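Local coordinates for DUF1881 domain-containing protein (Neurospora crassa, PDB 5Z6D), which is of uncertain cellular function but joins a betagamma-crystallin domain to an Ig-like domain, through an interface that appears to leave the crystallin calcium site inoperative, at residues A50-W55 with R65-S70; Y25-D30 with V85-T90. The protein carries 1 engineered substitution. All coordinates share one frame; numbering follows the deposited sequence.

Contact 1 of 2, residues A50-W55 with R65-S70; sequences AKVIAW and REWTTS
W67 buries the most surface here, its indole lying obliquely beside V52 and A54 on one face of a beta hairpin within the four-stranded sheet of the betagamma-crystallin domain. With CG beside its own backbone N (chi1 -58°), the ring carries its six-membered part across to strand 50-55. V52 turns CG1 anti to the backbone N (chi1 -177°), which brings that methyl to 3.6 Å from W67 CE3. One pair further along, A54 CB sits 3.7 Å from W67 CH2. F12 of strand 9-13 and the loop residues I74 and I77 also pack against the indole, so this face of the hairpin belongs to the core between the two crystallin sheets.

Under these side chains the strands run antiparallel. V52 and W67 exchange both backbone bonds as a hydrogen-bonded pair; V52 N meets W67 O at 2.9 Å, almost straight at 174°. A54 and R65 form the next such pair, with A54 N nearly on the axis of the R65 carbonyl. Past the last bridge, a water donates to A50 O (2.9 Å) and T68 O (3.0 Å), linking the strands where direct pairing has ended.

On the other face K51, fully extended beyond CG, crosses E66 obliquely; E66 OE2 sits alongside its CE-NZ end, 3.2 Å from K51 NZ in a salt bridge, and NZ also bonds T90 O. I53 of that face packs on L132 and I135 of strand 131-136. The hairpin is thus two-sided, apolar around W67 and charged where K51 meets E66; the lysine's charge would probably favour the ionised carboxylate.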
# COMPACT_ATOMS: atom_id res chain seq x y z
N ALA A 50 8.23 -7.28 -14.58
CA ALA A 50 7.28 -6.24 -14.22
C ALA A 50 6.40 -6.70 -13.06
O ALA A 50 6.39 -7.88 -12.67
CB ALA A 50 6.43 -5.86 -15.41
N LYS A 51 5.65 -5.75 -12.53
CA LYS A 51 4.73 -6.01 -11.44
C LYS A 51 3.75 -4.84 -11.44
O LYS A 51 4.11 -3.73 -11.81
CB LYS A 51 5.50 -6.14 -10.14
CG LYS A 51 4.76 -5.95 -8.86
CD LYS A 51 5.79 -5.99 -7.76
CE LYS A 51 5.21 -5.88 -6.40
NZ LYS A 51 6.27 -6.19 -5.42
N VAL A 52 2.49 -5.09 -11.08
CA VAL A 52 1.53 -3.99 -10.97
C VAL A 52 1.12 -3.79 -9.53
O VAL A 52 0.77 -4.76 -8.83
CB VAL A 52 0.24 -4.24 -11.78
CG1 VAL A 52 -0.68 -3.02 -11.70
CG2 VAL A 52 0.56 -4.56 -13.23
N ILE A 53 1.18 -2.55 -9.07
CA ILE A 53 0.58 -2.20 -7.79
C ILE A 53 -0.66 -1.37 -8.07
O ILE A 53 -0.55 -0.31 -8.68
CB ILE A 53 1.56 -1.44 -6.89
CG1 ILE A 53 2.80 -2.29 -6.60
CG2 ILE A 53 0.86 -1.01 -5.59
CD1 ILE A 53 3.95 -1.51 -5.96
N ALA A 54 -1.82 -1.85 -7.65
CA ALA A 54 -3.10 -1.17 -7.92
C ALA A 54 -3.77 -0.75 -6.61
O ALA A 54 -3.76 -1.51 -5.65
CB ALA A 54 -4.04 -2.08 -8.73
N TRP A 55 -4.34 0.45 -6.55
CA TRP A 55 -4.95 0.90 -5.32
C TRP A 55 -6.08 1.88 -5.57
O TRP A 55 -6.50 2.12 -6.72
CB TRP A 55 -3.89 1.49 -4.36
CG TRP A 55 -3.20 2.81 -4.71
CD1 TRP A 55 -3.46 4.02 -4.13
CD2 TRP A 55 -2.11 3.01 -5.62
NE1 TRP A 55 -2.59 4.97 -4.65
CE2 TRP A 55 -1.77 4.39 -5.57
CE3 TRP A 55 -1.39 2.17 -6.48
CZ2 TRP A 55 -0.74 4.94 -6.35
CZ3 TRP A 55 -0.37 2.72 -7.26
CH2 TRP A 55 -0.05 4.10 -7.18
N ARG A 65 -4.04 -4.06 -4.36
CA ARG A 65 -3.66 -5.40 -4.80
C ARG A 65 -2.33 -5.32 -5.51
O ARG A 65 -2.00 -4.28 -6.08
CB ARG A 65 -4.71 -5.98 -5.73
CG ARG A 65 -6.05 -6.22 -5.09
CD ARG A 65 -6.03 -7.40 -4.13
NE ARG A 65 -7.35 -7.60 -3.54
CZ ARG A 65 -8.29 -8.41 -4.04
NH1 ARG A 65 -8.06 -9.12 -5.14
NH2 ARG A 65 -9.46 -8.52 -3.42
N GLU A 66 -1.56 -6.40 -5.45
CA GLU A 66 -0.36 -6.54 -6.26
C GLU A 66 -0.56 -7.66 -7.25
O GLU A 66 -0.96 -8.76 -6.87
CB GLU A 66 0.88 -6.85 -5.41
CG GLU A 66 1.42 -5.72 -4.56
CD GLU A 66 2.59 -6.17 -3.69
OE1 GLU A 66 2.45 -7.21 -3.01
OE2 GLU A 66 3.65 -5.52 -3.71
N TRP A 67 -0.29 -7.40 -8.53
CA TRP A 67 -0.31 -8.47 -9.52
C TRP A 67 1.12 -8.71 -9.98
O TRP A 67 1.70 -7.88 -10.68
CB TRP A 67 -1.22 -8.11 -10.70
CG TRP A 67 -2.62 -7.83 -10.23
CD1 TRP A 67 -3.36 -8.61 -9.39
CD2 TRP A 67 -3.45 -6.71 -10.56
NE1 TRP A 67 -4.58 -8.04 -9.16
CE2 TRP A 67 -4.67 -6.87 -9.87
CE3 TRP A 67 -3.26 -5.57 -11.36
CZ2 TRP A 67 -5.70 -5.94 -9.95
CZ3 TRP A 67 -4.30 -4.64 -11.43
CH2 TRP A 67 -5.50 -4.84 -10.74
N THR A 68 1.69 -9.83 -9.52
CA THR A 68 3.09 -10.14 -9.76
C THR A 68 3.23 -11.13 -10.90
O THR A 68 4.31 -11.30 -11.47
CB THR A 68 3.78 -10.71 -8.49
OG1 THR A 68 3.17 -11.96 -8.11
CG2 THR A 68 3.67 -9.74 -7.34
N THR A 69 2.14 -11.80 -11.23
CA THR A 69 2.10 -12.71 -12.37
C THR A 69 0.79 -12.52 -13.11
O THR A 69 -0.14 -11.90 -12.59
CB THR A 69 2.25 -14.21 -11.96
OG1 THR A 69 1.10 -14.63 -11.20
CG2 THR A 69 3.50 -14.44 -11.13
N SER A 70 0.72 -13.04 -14.32
CA SER A 70 -0.46 -12.86 -15.16
C SER A 70 -1.72 -13.38 -14.46
O SER A 70 -1.73 -14.50 -13.96
CB SER A 70 -0.27 -13.56 -16.49
OG SER A 70 0.81 -12.95 -17.19
O HOH W 1 6.66 -9.75 -10.50

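Contact 2 of 2, residues Y25-D30 with V85-T90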
# COMPACT_ATOMS: atom_id res chain seq x y z
N TYR A 25 1.13 -1.31 -21.14
CA TYR A 25 1.70 -0.30 -20.24
C TYR A 25 3.14 -0.65 -19.83
O TYR A 25 3.47 -1.82 -19.64
CB TYR A 25 0.81 -0.13 -19.00
CG TYR A 25 -0.59 0.38 -19.29
CD1 TYR A 25 -0.89 1.74 -19.23
CD2 TYR A 25 -1.62 -0.50 -19.59
CE1 TYR A 25 -2.16 2.20 -19.48
CE2 TYR A 25 -2.91 -0.05 -19.84
CZ TYR A 25 -3.17 1.30 -19.80
OH TYR A 25 -4.45 1.75 -20.04
N ALA A 26 3.99 0.36 -19.67
CA ALA A 26 5.40 0.12 -19.38
C ALA A 26 5.77 0.44 -17.93
O ALA A 26 5.08 1.22 -17.28
CB ALA A 26 6.28 0.96 -20.32
N VAL A 27 6.87 -0.13 -17.46
CA VAL A 27 7.40 0.20 -16.15
C VAL A 27 7.61 1.71 -16.06
O VAL A 27 8.13 2.33 -16.99
CB VAL A 27 8.71 -0.54 -15.89
CG1 VAL A 27 9.42 0.05 -14.68
CG2 VAL A 27 8.41 -2.03 -15.66
N GLY A 28 7.17 2.29 -14.94
CA GLY A 28 7.18 3.74 -14.79
C GLY A 28 5.84 4.42 -15.02
O GLY A 28 5.67 5.59 -14.66
N GLN A 29 4.89 3.75 -15.65
CA GLN A 29 3.59 4.36 -15.87
C GLN A 29 2.71 4.27 -14.65
O GLN A 29 2.60 3.23 -14.00
CB GLN A 29 2.86 3.72 -17.05
CG GLN A 29 3.37 4.20 -18.41
CD GLN A 29 2.45 3.79 -19.54
OE1 GLN A 29 2.75 2.85 -20.29
NE2 GLN A 29 1.33 4.46 -19.66
N ASP A 30 2.09 5.41 -14.36
CA ASP A 30 1.16 5.56 -13.26
C ASP A 30 -0.14 6.03 -13.88
O ASP A 30 -0.18 7.07 -14.53
CB ASP A 30 1.72 6.57 -12.25
CG ASP A 30 0.88 6.68 -10.99
OD1 ASP A 30 -0.35 6.85 -11.09
OD2 ASP A 30 1.47 6.60 -9.89
N VAL A 85 2.91 0.56 -12.81
CA VAL A 85 3.71 -0.54 -13.29
C VAL A 85 5.14 -0.32 -12.82
O VAL A 85 5.76 0.71 -13.13
CB VAL A 85 3.69 -0.67 -14.83
CG1 VAL A 85 4.42 -1.93 -15.26
CG2 VAL A 85 2.24 -0.63 -15.36
N VAL A 86 5.65 -1.27 -12.04
CA VAL A 86 6.95 -1.15 -11.40
C VAL A 86 7.84 -2.36 -11.70
O VAL A 86 7.38 -3.40 -12.20
CB VAL A 86 6.82 -0.99 -9.87
CG1 VAL A 86 6.03 0.28 -9.52
CG2 VAL A 86 6.18 -2.24 -9.25
N ASP A 87 9.13 -2.22 -11.41
CA ASP A 87 10.05 -3.36 -11.52
C ASP A 87 9.61 -4.48 -10.57
O ASP A 87 8.97 -4.22 -9.56
CB ASP A 87 11.48 -2.94 -11.21
CG ASP A 87 12.03 -1.95 -12.22
OD1 ASP A 87 12.27 -2.36 -13.37
OD2 ASP A 87 12.21 -0.76 -11.86
N ASP A 88 9.96 -5.72 -10.89
CA ASP A 88 9.55 -6.85 -10.08
C ASP A 88 10.03 -6.78 -8.62
O ASP A 88 9.38 -7.33 -7.73
CB ASP A 88 10.05 -8.16 -10.72
CG ASP A 88 11.55 -8.15 -10.97
OD1 ASP A 88 12.32 -7.72 -10.09
OD2 ASP A 88 11.96 -8.59 -12.06
N ASP A 89 11.14 -6.09 -8.38
CA ASP A 89 11.70 -6.05 -7.04
C ASP A 89 11.39 -4.73 -6.34
O ASP A 89 11.92 -4.44 -5.27
CB ASP A 89 13.21 -6.31 -7.07
CG ASP A 89 13.97 -5.35 -7.98
OD1 ASP A 89 13.34 -4.70 -8.85
OD2 ASP A 89 15.21 -5.28 -7.84
N THR A 90 10.53 -3.93 -6.95
CA THR A 90 9.98 -2.75 -6.28
C THR A 90 8.95 -3.22 -5.26
O THR A 90 8.20 -4.16 -5.51
CB THR A 90 9.37 -1.78 -7.28
OG1 THR A 90 10.42 -1.19 -8.06
CG2 THR A 90 8.58 -0.69 -6.57
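V85 lays its isopropyl group over the A26 carbonyl, with CB 3.4 Å from A26 O and its two methyls spreading along the chain from Y25 to V27. The segment it meets is a type II beta turn, A26 to Q29, by which the betagamma-crystallin domain passes from strand 23-26 of one sheet to strand 30-32 of the other. CG1 of V85, anti to the backbone N (chi1 -174°), faces V27; the two side chains cross obliquely, with V27 CG2 4.0 Å from V85 CG1. CG2 of V85 instead reaches Y25 CB at 3.9 Å. Beyond CB the Y25 ring leads away to an edge-to-face contact with F83, and its hydroxyl bonds that of Y41.

The other methyl of V27, CG1, stands 4.0 Å from D87 OD1 and about equally far from OD2, so it lies over the face of the carboxylate. An alanine at V27 would remove both methyls and would probably loosen the packing on V85 CG1 and against D87.

Two backbone bonds hold V85 by both its N-H and its carbonyl. G28 N gives its hydrogen to V85 O at 2.8 Å, from above the carbonyl plane, and V85 N points nearly down the Q29 carbonyl axis, 2.9 Å from Q29 O. G28 has phi 101°, where a side chain would jam against the preceding carbonyl, so the turn calls for glycine. The turn closes through Q29 N to A26 O (3.0 Å). Across its mouth the Q29 side chain, extended through CD, reaches A26, whose N donates to Q29 OE1 at 2.8 Å, above the amide plane and fairly straight at 164°.

Overall arrangement
Contact 1 is nested in the chain between the two segments of contact 2, and their centres lie 9 Å apart. Both reach the same sheet, in which strands 50-55 and 82-87 are neighbours. K51 of contact 1 is the link: its carbonyl K51 O takes V86 N at 2.9 Å, a probable hydrogen bond, and its ammonium K51 NZ lies 2.8 Å from T90 O, at the last residue of the type I turn that ends strand 82-87. The calcium-site residues seen for this protein, D39, Q56, G79 and S81, hold no ion in this chain. The side chain of A54 in contact 1 is about 8 Å from that of S81, and the side chain of Y25 in contact 2 is about 11 Å from that of D39.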